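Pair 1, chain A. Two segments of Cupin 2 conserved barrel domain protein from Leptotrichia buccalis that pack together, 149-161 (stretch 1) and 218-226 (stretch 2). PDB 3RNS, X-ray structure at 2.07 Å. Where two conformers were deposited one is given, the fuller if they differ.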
# COMPACT_ATOMS: atom_id res chain seq x y z
N ALA A 149 9.26 -2.59 10.30
CA ALA A 149 10.44 -3.35 9.90
C ALA A 149 10.48 -4.68 10.70
O ALA A 149 10.74 -4.68 11.89
CB ALA A 149 11.69 -2.53 10.11
N LYS A 150 10.15 -5.78 10.02
CA LYS A 150 9.97 -7.11 10.61
C LYS A 150 10.54 -8.14 9.66
O LYS A 150 10.75 -7.85 8.49
CB LYS A 150 8.50 -7.39 10.79
CG LYS A 150 7.79 -6.41 11.64
CD LYS A 150 6.34 -6.83 11.75
CE LYS A 150 5.51 -5.83 12.55
NZ LYS A 150 5.73 -6.00 14.04
N PRO A 151 10.76 -9.38 10.13
CA PRO A 151 11.41 -10.28 9.19
C PRO A 151 10.55 -10.70 7.98
O PRO A 151 11.09 -11.16 6.98
CB PRO A 151 11.78 -11.50 10.07
CG PRO A 151 11.01 -11.32 11.40
CD PRO A 151 10.14 -10.10 11.26
N ASN A 152 9.24 -10.53 8.05
CA ASN A 152 8.40 -10.90 6.90
C ASN A 152 7.76 -9.70 6.23
O ASN A 152 7.09 -9.85 5.21
CB ASN A 152 7.33 -11.93 7.29
CG ASN A 152 7.92 -13.20 7.92
OD1 ASN A 152 7.42 -13.68 8.93
ND2 ASN A 152 8.96 -13.75 7.33
N LEU A 153 7.99 -8.50 6.76
CA LEU A 153 7.30 -7.32 6.27
C LEU A 153 8.05 -6.02 6.58
O LEU A 153 8.46 -5.76 7.73
CB LEU A 153 5.90 -7.28 6.92
CG LEU A 153 5.01 -6.11 6.53
CD1 LEU A 153 4.63 -6.20 5.03
CD2 LEU A 153 3.75 -6.05 7.46
N VAL A 154 8.26 -5.23 5.54
CA VAL A 154 8.87 -3.91 5.66
C VAL A 154 8.02 -2.91 4.90
O VAL A 154 7.65 -3.16 3.72
CB VAL A 154 10.34 -3.91 5.13
CG1 VAL A 154 10.97 -2.49 5.17
CG2 VAL A 154 11.16 -4.90 5.92
N MSE A 155 7.65 -1.81 5.58
CA MSE A 155 6.90 -0.74 4.93
C MSE A 155 7.59 0.58 5.18
O MSE A 155 7.94 0.91 6.31
CB MSE A 155 5.43 -0.66 5.42
CG MSE A 155 4.62 -1.94 5.19
SE MSE A 155 2.82 -1.91 5.94
CE MSE A 155 2.01 -0.58 4.78
N THR A 156 7.78 1.32 4.11
CA THR A 156 8.52 2.55 4.16
C THR A 156 7.89 3.56 3.25
O THR A 156 7.40 3.19 2.16
CB THR A 156 9.97 2.24 3.71
OG1 THR A 156 10.57 1.36 4.68
CG2 THR A 156 10.81 3.50 3.61
N ILE A 157 7.86 4.82 3.68
CA ILE A 157 7.41 5.91 2.84
C ILE A 157 8.61 6.79 2.45
O ILE A 157 9.48 7.05 3.29
CB ILE A 157 6.26 6.74 3.56
CG1 ILE A 157 6.04 8.10 2.91
CG2 ILE A 157 6.48 6.92 5.05
CD1 ILE A 157 5.22 8.00 1.67
N MSE A 158 8.62 7.27 1.21
CA MSE A 158 9.77 8.04 0.71
C MSE A 158 9.34 9.20 -0.15
O MSE A 158 8.36 9.08 -0.87
CB MSE A 158 10.71 7.16 -0.12
CG MSE A 158 10.94 5.75 0.49
SE MSE A 158 12.18 4.65 -0.60
CE MSE A 158 13.76 5.66 -0.39
N SER A 159 10.04 10.32 -0.03
CA SER A 159 9.89 11.45 -0.96
C SER A 159 11.18 11.60 -1.77
O SER A 159 12.30 11.40 -1.22
CB SER A 159 9.57 12.76 -0.23
OG SER A 159 10.68 13.19 0.58
N PHE A 160 11.03 11.89 -3.06
CA PHE A 160 12.16 12.02 -3.98
C PHE A 160 12.01 13.42 -4.60
O PHE A 160 10.94 13.75 -5.17
CB PHE A 160 12.09 11.02 -5.14
CG PHE A 160 12.43 9.60 -4.80
CD1 PHE A 160 11.57 8.82 -4.04
CD2 PHE A 160 13.60 9.00 -5.32
CE1 PHE A 160 11.89 7.47 -3.76
CE2 PHE A 160 13.89 7.67 -5.04
CZ PHE A 160 13.06 6.93 -4.24
N TRP A 161 13.05 14.24 -4.49
CA TRP A 161 13.10 15.46 -5.27
C TRP A 161 13.46 15.09 -6.70
O TRP A 161 14.26 14.19 -6.95
CB TRP A 161 14.13 16.42 -4.68
CG TRP A 161 14.00 17.78 -5.23
CD1 TRP A 161 14.70 18.31 -6.29
CD2 TRP A 161 13.12 18.82 -4.77
NE1 TRP A 161 14.33 19.60 -6.49
CE2 TRP A 161 13.34 19.93 -5.59
CE3 TRP A 161 12.19 18.91 -3.72
CZ2 TRP A 161 12.65 21.15 -5.41
CZ3 TRP A 161 11.47 20.10 -3.56
CH2 TRP A 161 11.72 21.22 -4.39
N PHE A 218 8.27 13.16 -6.48
CA PHE A 218 7.24 12.17 -6.18
C PHE A 218 7.39 11.58 -4.79
O PHE A 218 8.45 11.66 -4.16
CB PHE A 218 7.14 11.08 -7.31
CG PHE A 218 8.12 9.96 -7.19
CD1 PHE A 218 7.74 8.77 -6.62
CD2 PHE A 218 9.43 10.08 -7.65
CE1 PHE A 218 8.64 7.74 -6.47
CE2 PHE A 218 10.32 9.05 -7.55
CZ PHE A 218 9.93 7.85 -6.93
N LYS A 219 6.31 10.99 -4.31
CA LYS A 219 6.33 10.22 -3.06
C LYS A 219 5.76 8.82 -3.33
O LYS A 219 4.85 8.64 -4.17
CB LYS A 219 5.48 10.93 -1.96
CG LYS A 219 6.01 12.24 -1.51
CD LYS A 219 5.07 12.93 -0.53
CE LYS A 219 5.55 14.28 -0.21
NZ LYS A 219 4.70 14.93 0.78
N MSE A 220 6.28 7.85 -2.59
CA MSE A 220 5.80 6.50 -2.67
C MSE A 220 5.79 5.79 -1.32
O MSE A 220 6.56 6.10 -0.41
CB MSE A 220 6.72 5.72 -3.61
CG MSE A 220 8.22 5.81 -3.22
SE MSE A 220 9.37 4.42 -4.10
CE MSE A 220 8.76 2.96 -3.08
N LEU A 221 4.91 4.82 -1.22
CA LEU A 221 4.90 3.84 -0.19
C LEU A 221 5.43 2.52 -0.77
O LEU A 221 4.99 2.05 -1.84
CB LEU A 221 3.46 3.62 0.30
CG LEU A 221 3.12 2.40 1.20
CD1 LEU A 221 3.79 2.49 2.61
CD2 LEU A 221 1.56 2.24 1.26
N LEU A 222 6.32 1.91 -0.02
CA LEU A 222 6.92 0.61 -0.38
C LEU A 222 6.50 -0.43 0.63
O LEU A 222 6.70 -0.25 1.85
CB LEU A 222 8.46 0.72 -0.38
CG LEU A 222 9.24 -0.63 -0.57
CD1 LEU A 222 9.09 -1.11 -2.01
CD2 LEU A 222 10.72 -0.54 -0.18
N ILE A 223 5.93 -1.54 0.13
CA ILE A 223 5.54 -2.64 0.98
C ILE A 223 6.30 -3.83 0.43
O ILE A 223 6.00 -4.31 -0.69
CB ILE A 223 4.00 -2.93 0.97
CG1 ILE A 223 3.15 -1.70 1.38
CG2 ILE A 223 3.65 -4.13 1.93
CD1 ILE A 223 1.69 -1.81 0.88
N LEU A 224 7.25 -4.30 1.22
CA LEU A 224 8.05 -5.47 0.89
C LEU A 224 7.62 -6.67 1.75
O LEU A 224 7.67 -6.60 2.98
CB LEU A 224 9.52 -5.18 1.13
CG LEU A 224 10.54 -6.30 1.03
CD1 LEU A 224 10.52 -6.84 -0.40
CD2 LEU A 224 11.98 -5.78 1.46
N VAL A 225 7.18 -7.74 1.08
CA VAL A 225 6.82 -8.99 1.75
C VAL A 225 7.88 -10.05 1.47
O VAL A 225 8.19 -10.34 0.32
CB VAL A 225 5.40 -9.51 1.38
CG1 VAL A 225 4.30 -8.46 1.68
CG2 VAL A 225 5.33 -9.92 -0.07
N LYS A 226 8.42 -10.62 2.56
CA LYS A 226 9.66 -11.46 2.56
C LYS A 226 9.32 -12.84 3.09
O LYS A 226 8.42 -12.91 3.94
CB LYS A 226 10.74 -10.88 3.52
CG LYS A 226 11.35 -9.54 3.14
CD LYS A 226 12.61 -9.24 3.96
CE LYS A 226 12.33 -8.29 5.15
NZ LYS A 226 13.59 -7.90 5.87

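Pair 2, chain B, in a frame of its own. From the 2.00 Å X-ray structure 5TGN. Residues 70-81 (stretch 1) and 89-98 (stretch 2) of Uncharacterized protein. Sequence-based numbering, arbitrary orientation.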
# COMPACT_ATOMS: atom_id res chain seq x y z
N GLY B 70 25.85 0.26 8.06
CA GLY B 70 26.53 -0.16 9.26
C GLY B 70 26.44 -1.67 9.35
O GLY B 70 25.86 -2.32 8.49
N THR B 71 27.00 -2.21 10.44
CA THR B 71 27.03 -3.66 10.60
C THR B 71 25.64 -4.26 10.66
O THR B 71 25.43 -5.39 10.20
CB THR B 71 27.80 -4.02 11.87
OG1 THR B 71 29.00 -3.26 11.93
CG2 THR B 71 28.14 -5.52 11.90
N HIS B 72 24.66 -3.53 11.21
CA HIS B 72 23.37 -4.11 11.51
C HIS B 72 22.18 -3.35 10.93
O HIS B 72 21.05 -3.83 11.06
CB HIS B 72 23.20 -4.25 13.03
CG HIS B 72 24.36 -4.94 13.68
ND1 HIS B 72 25.36 -4.26 14.34
CD2 HIS B 72 24.71 -6.25 13.72
CE1 HIS B 72 26.26 -5.12 14.79
NE2 HIS B 72 25.89 -6.34 14.42
N ARG B 73 22.38 -2.22 10.26
CA ARG B 73 21.24 -1.52 9.69
C ARG B 73 21.66 -0.86 8.40
O ARG B 73 22.75 -0.29 8.32
CB ARG B 73 20.67 -0.49 10.67
CG ARG B 73 19.41 0.22 10.19
CD ARG B 73 18.81 1.04 11.35
NE ARG B 73 17.65 1.84 10.94
CZ ARG B 73 17.73 3.11 10.52
NH1 ARG B 73 18.91 3.73 10.45
NH2 ARG B 73 16.62 3.76 10.16
N VAL B 74 20.81 -0.95 7.37
CA VAL B 74 21.08 -0.29 6.10
C VAL B 74 19.80 0.43 5.66
O VAL B 74 18.71 -0.15 5.70
CB VAL B 74 21.53 -1.29 5.02
CG1 VAL B 74 21.69 -0.61 3.68
CG2 VAL B 74 22.85 -1.98 5.43
N VAL B 75 19.94 1.68 5.21
CA VAL B 75 18.87 2.39 4.53
C VAL B 75 19.30 2.66 3.09
O VAL B 75 20.32 3.34 2.86
CB VAL B 75 18.52 3.70 5.25
CG1 VAL B 75 17.36 4.42 4.54
CG2 VAL B 75 18.20 3.43 6.72
N LEU B 76 18.51 2.17 2.13
CA LEU B 76 18.67 2.53 0.73
C LEU B 76 17.49 3.39 0.28
O LEU B 76 16.36 3.14 0.69
CB LEU B 76 18.74 1.31 -0.19
CG LEU B 76 19.71 0.18 0.18
CD1 LEU B 76 19.53 -0.96 -0.82
CD2 LEU B 76 21.16 0.71 0.22
N HIS B 77 17.77 4.39 -0.54
CA HIS B 77 16.74 5.12 -1.28
C HIS B 77 16.90 4.79 -2.75
O HIS B 77 18.02 4.60 -3.24
CB HIS B 77 16.84 6.62 -1.05
CG HIS B 77 16.40 7.05 0.32
ND1 HIS B 77 16.22 8.37 0.66
CD2 HIS B 77 16.08 6.32 1.42
CE1 HIS B 77 15.82 8.44 1.92
NE2 HIS B 77 15.72 7.21 2.40
N GLY B 78 15.78 4.67 -3.46
CA GLY B 78 15.88 4.29 -4.86
C GLY B 78 14.66 4.72 -5.63
O GLY B 78 13.69 5.25 -5.07
N VAL B 79 14.72 4.50 -6.94
CA VAL B 79 13.63 4.83 -7.85
C VAL B 79 13.17 3.52 -8.47
O VAL B 79 13.99 2.76 -8.99
CB VAL B 79 14.08 5.85 -8.93
CG1 VAL B 79 12.93 6.19 -9.88
CG2 VAL B 79 14.62 7.10 -8.29
N VAL B 80 11.88 3.24 -8.40
CA VAL B 80 11.30 2.06 -9.04
C VAL B 80 10.54 2.52 -10.29
O VAL B 80 9.62 3.33 -10.19
CB VAL B 80 10.38 1.29 -8.09
CG1 VAL B 80 9.70 0.10 -8.83
CG2 VAL B 80 11.18 0.77 -6.88
N GLN B 81 10.96 2.04 -11.46
CA GLN B 81 10.27 2.35 -12.70
C GLN B 81 9.54 1.13 -13.24
O GLN B 81 9.99 -0.01 -13.09
CB GLN B 81 11.26 2.88 -13.74
CG GLN B 81 11.82 4.24 -13.30
CD GLN B 81 12.83 4.79 -14.26
OE1 GLN B 81 14.02 4.49 -14.16
NE2 GLN B 81 12.37 5.61 -15.21
N GLN B 89 9.62 6.86 -5.68
CA GLN B 89 10.73 7.02 -4.75
C GLN B 89 10.51 6.10 -3.56
O GLN B 89 9.48 6.22 -2.88
CB GLN B 89 10.83 8.47 -4.26
CG GLN B 89 10.73 9.46 -5.40
CD GLN B 89 11.99 9.48 -6.22
OE1 GLN B 89 13.08 9.29 -5.67
NE2 GLN B 89 11.86 9.70 -7.53
N ILE B 90 11.46 5.21 -3.30
CA ILE B 90 11.27 4.17 -2.30
C ILE B 90 12.44 4.17 -1.32
O ILE B 90 13.58 4.41 -1.71
CB ILE B 90 11.11 2.77 -2.94
CG1 ILE B 90 9.92 2.73 -3.91
CG2 ILE B 90 10.86 1.70 -1.88
CD1 ILE B 90 8.56 3.01 -3.28
N GLU B 91 12.14 3.93 -0.05
CA GLU B 91 13.15 3.76 0.98
C GLU B 91 13.05 2.34 1.51
O GLU B 91 11.96 1.88 1.86
CB GLU B 91 12.95 4.79 2.10
CG GLU B 91 13.73 4.54 3.40
CD GLU B 91 13.40 5.57 4.47
OE1 GLU B 91 12.34 5.44 5.14
OE2 GLU B 91 14.14 6.55 4.59
N TRP B 92 14.19 1.62 1.54
CA TRP B 92 14.28 0.27 2.09
C TRP B 92 15.11 0.33 3.37
O TRP B 92 16.27 0.76 3.33
CB TRP B 92 14.94 -0.69 1.09
CG TRP B 92 14.14 -0.99 -0.16
CD1 TRP B 92 13.26 -2.04 -0.36
CD2 TRP B 92 14.18 -0.27 -1.40
NE1 TRP B 92 12.75 -1.99 -1.64
CE2 TRP B 92 13.29 -0.91 -2.29
CE3 TRP B 92 14.89 0.86 -1.83
CZ2 TRP B 92 13.10 -0.46 -3.61
CZ3 TRP B 92 14.69 1.31 -3.13
CH2 TRP B 92 13.79 0.65 -4.00
N ILE B 93 14.54 -0.09 4.49
CA ILE B 93 15.27 -0.09 5.77
C ILE B 93 15.50 -1.54 6.15
O ILE B 93 14.54 -2.25 6.44
CB ILE B 93 14.51 0.65 6.88
CG1 ILE B 93 14.17 2.09 6.44
CG2 ILE B 93 15.32 0.63 8.21
CD1 ILE B 93 13.23 2.81 7.44
N PHE B 94 16.77 -1.98 6.17
CA PHE B 94 17.12 -3.37 6.48
C PHE B 94 17.68 -3.44 7.90
O PHE B 94 18.66 -2.75 8.21
CB PHE B 94 18.20 -3.90 5.53
CG PHE B 94 17.81 -3.96 4.10
CD1 PHE B 94 17.36 -5.16 3.53
CD2 PHE B 94 17.94 -2.84 3.28
CE1 PHE B 94 17.02 -5.23 2.17
CE2 PHE B 94 17.57 -2.89 1.92
CZ PHE B 94 17.11 -4.07 1.37
N ASP B 95 17.07 -4.27 8.75
CA ASP B 95 17.66 -4.65 10.04
C ASP B 95 18.28 -6.04 9.89
O ASP B 95 17.59 -6.99 9.50
CB ASP B 95 16.62 -4.65 11.17
CG ASP B 95 15.94 -3.29 11.33
OD1 ASP B 95 16.65 -2.30 11.59
OD2 ASP B 95 14.69 -3.20 11.18
N VAL B 96 19.57 -6.16 10.22
CA VAL B 96 20.36 -7.36 9.93
C VAL B 96 20.91 -7.90 11.24
O VAL B 96 21.33 -7.14 12.11
CB VAL B 96 21.50 -7.04 8.94
CG1 VAL B 96 22.51 -8.22 8.82
CG2 VAL B 96 20.92 -6.61 7.59
N ASP B 97 20.89 -9.23 11.37
CA ASP B 97 21.54 -9.88 12.49
C ASP B 97 22.02 -11.26 12.04
O ASP B 97 21.32 -11.95 11.30
CB ASP B 97 20.61 -9.99 13.71
CG ASP B 97 21.38 -10.20 15.02
OD1 ASP B 97 22.60 -9.95 15.05
OD2 ASP B 97 20.76 -10.60 16.03
N GLY B 98 23.21 -11.65 12.49
CA GLY B 98 23.70 -12.98 12.17
C GLY B 98 23.75 -13.25 10.68
O GLY B 98 23.40 -14.35 10.24
O HOH W 1 18.86 -2.87 13.08
O HOH W 2 15.39 0.17 11.67
O HOH W 3 14.58 8.02 -3.93

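An antiparallel strand pair fixes where side chains must meet but not which side chains do so, and these two pairs illustrate the principle well. Fourteen central residues superpose with an RMSD of 0.3 Å over N, CA and C, and the strands run at 167° in pair 1 and 165° in pair 2. The hydrogen-bond ladder is common to both: Leu A224 N donates to Val A154 O at 2.8 Å, and Phe B94 N to Val B74 O at 2.7 Å. One step along, Leu A222 N reaches Thr A156 O at 2.7 Å and Trp B92 N reaches Leu B76 O at 2.8 Å.

Consider first the face carrying Val A154 and Val B74, which match in identity and place. Their partners, Leu A224 and Phe B94, keep the same CB to CB spacing: Val A154 CB lies 4.3 Å from Leu A224 CB, and Val B74 CB lies 4.3 Å from Phe B94 CB. At the next pair, Thr A156 and Leu A222 give way to Leu B76 and Trp B92, and Leu B76 CD1 extends to Phe B94 CE2 at 3.9 Å. The sharpest exchange follows. In pair 1, selenomethionines Met A158 and Met A220 face each other, with CB of Met A158 4.2 Å from CG of Met A220. In pair 2 their counterparts are Gly B78 and Ile B90, and the indole of Trp B92 swings across the glycine, bringing CZ3 of Trp B92 within 3.5 Å of Gly B78 N. A CB on Gly B78 would stand 2.8 Å from Trp B92 CZ3, a clash, so the bare backbone makes room for the ring edge.

The opposite face changes in chemistry. Leu A153 packs its CD1 against Val A225 CG1 at 4.1 Å; at the matching positions, Arg B73 and Asp B95 are too far apart for a salt bridge, and a water accepts from Arg B73 NE at 2.9 Å and donates to Asp B95 OD1 at 2.8 Å. Ile A223 and Ile B93 coincide almost exactly, yet Met A155 reaches the first through CE, 3.8 Å from Ile A223 CG1, whereas the shorter Val B75 leaves its CG2 4.3 Å from Ile B93 CG1. Finally, Ile A157 and Leu A221, both apolar, correspond to His B77 and Glu B91, where His B77 NE2 donates a hydrogen bond to Glu B91 OE2 at 2.8 Å. One backbone frame thus accommodates apolar contact, a polar side-chain bond and a water bridge.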